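Local atomic coordinates of phosphopantetheine adenylyltransferase (Archaeoglobus fulgidus, PDB entry 3DO8), a protein that probably transfers an adenylyl group from ATP to 4'-phosphopantetheine, giving dephospho-CoA and pyrophosphate in coenzyme A biosynthesis. Residues K102-Q105 and K106-E109. Residues are numbered along the deposited sequence; the frame is centred on the assembly and turned at random.
Sequences KINQ and KREE
The amide of Asn104 and the guanidinium of Arg107 meet obliquely, their planes 63° apart, and do not stack: Asn104 OD1 comes to the methylene Arg107 CD at 4.0 Å. The same methylene is also met by the branch methyl of its neighbour one turn back, with Ile103 CG2 4.0 Å from Arg107 CD. Round the guanidinium the N-H groups are taken up by the fold: NE bonds to Arg113 O, NH1 to the carbonyls of Thr82 and Val85, and NH2 forms a salt bridge with Asp86. Asn104 ND2 donates a hydrogen bond to Ile115 O, and Met123 of the second subunit packs against the Asn104 side chain.

Beneath these groups runs regular alpha-helical bonding, i to i+4, as in Arg107 N to Ile103 O at 2.9 Å. The first torsion of Arg107 sets CG beside its backbone N (chi1 -74°), which brings CG to within 3.3 Å of Ile103 O. On the exposed flank Lys102 and Lys106 run side by side, with Lys102 NZ 4.1 Å from Lys106 CE; the like charges, Lys102 NZ and Lys106 NZ, stay 4.9 Å apart. The Lys106 chain, bent at chi2, delivers NZ to Glu109 OE1 at 3.1 Å, a salt bridge on the syn side but 33° out of the carboxylate plane.

Helix 97-110 is the helix of the beta-alpha-beta crossover from strand 89-92 to parallel strand 116-121, and its two flanks differ in chemistry. The buried arginine is held by several bonds that fix its rotation and tie the helix to neighbouring loops, while the nearby carboxylate of Glu109 probably eases the repulsion between the two lysines.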
# COMPACT_ATOMS: atom_id res chain seq x y z
N LYS A 102 -13.90 -1.37 -9.36
CA LYS A 102 -14.75 -2.12 -10.31
C LYS A 102 -14.54 -3.65 -10.18
O LYS A 102 -15.51 -4.45 -10.20
CB LYS A 102 -14.52 -1.64 -11.75
CG LYS A 102 -15.33 -2.34 -12.81
CD LYS A 102 -16.77 -2.02 -12.69
CE LYS A 102 -17.50 -2.26 -14.01
NZ LYS A 102 -18.91 -1.81 -13.89
N ILE A 103 -13.28 -4.03 -10.06
CA ILE A 103 -12.91 -5.43 -9.81
C ILE A 103 -13.67 -5.98 -8.58
O ILE A 103 -14.29 -7.04 -8.66
CB ILE A 103 -11.39 -5.62 -9.71
CG1 ILE A 103 -10.72 -5.48 -11.11
CG2 ILE A 103 -11.06 -6.96 -9.06
CD1 ILE A 103 -9.20 -5.20 -11.11
N ASN A 104 -13.65 -5.26 -7.46
CA ASN A 104 -14.33 -5.74 -6.27
C ASN A 104 -15.85 -5.75 -6.44
O ASN A 104 -16.52 -6.65 -5.95
CB ASN A 104 -13.94 -4.95 -5.02
CG ASN A 104 -12.71 -5.52 -4.35
OD1 ASN A 104 -12.36 -6.70 -4.60
ND2 ASN A 104 -12.08 -4.74 -3.48
N GLN A 105 -16.38 -4.78 -7.20
CA GLN A 105 -17.84 -4.73 -7.45
C GLN A 105 -18.26 -5.98 -8.20
O GLN A 105 -19.24 -6.67 -7.81
CB GLN A 105 -18.23 -3.49 -8.23
CG GLN A 105 -18.17 -2.25 -7.39
CD GLN A 105 -18.26 -0.97 -8.19
OE1 GLN A 105 -18.39 -0.98 -9.42
NE2 GLN A 105 -18.19 0.15 -7.48
N LYS A 106 -17.48 -6.32 -9.23
CA LYS A 106 -17.78 -7.52 -10.03
C LYS A 106 -17.55 -8.80 -9.26
O LYS A 106 -18.30 -9.77 -9.41
CB LYS A 106 -17.00 -7.55 -11.34
CG LYS A 106 -17.46 -6.52 -12.32
CD LYS A 106 -18.79 -6.94 -12.89
CE LYS A 106 -19.39 -5.87 -13.69
NZ LYS A 106 -20.78 -6.31 -14.04
N ARG A 107 -16.49 -8.85 -8.47
CA ARG A 107 -16.29 -10.02 -7.61
C ARG A 107 -17.51 -10.21 -6.72
O ARG A 107 -18.00 -11.33 -6.58
CB ARG A 107 -15.00 -9.89 -6.80
CG ARG A 107 -13.76 -10.12 -7.66
CD ARG A 107 -12.48 -9.98 -6.88
NE ARG A 107 -12.30 -11.04 -5.87
CZ ARG A 107 -11.66 -12.20 -6.04
NH1 ARG A 107 -11.13 -12.52 -7.21
NH2 ARG A 107 -11.53 -13.04 -5.02
N GLU A 108 -18.00 -9.13 -6.12
CA GLU A 108 -19.17 -9.29 -5.25
C GLU A 108 -20.37 -9.81 -6.05
O GLU A 108 -21.11 -10.68 -5.56
CB GLU A 108 -19.51 -8.00 -4.51
CG GLU A 108 -20.66 -8.21 -3.49
CD GLU A 108 -20.84 -7.03 -2.54
OE1 GLU A 108 -20.27 -5.96 -2.78
OE2 GLU A 108 -21.58 -7.18 -1.54
N GLU A 109 -20.56 -9.31 -7.25
CA GLU A 109 -21.68 -9.77 -8.09
C GLU A 109 -21.56 -11.25 -8.45
O GLU A 109 -22.58 -11.95 -8.59
CB GLU A 109 -21.78 -8.95 -9.37
CG GLU A 109 -22.16 -7.50 -9.15
CD GLU A 109 -22.22 -6.71 -10.44
OE1 GLU A 109 -22.25 -7.30 -11.55
OE2 GLU A 109 -22.28 -5.46 -10.33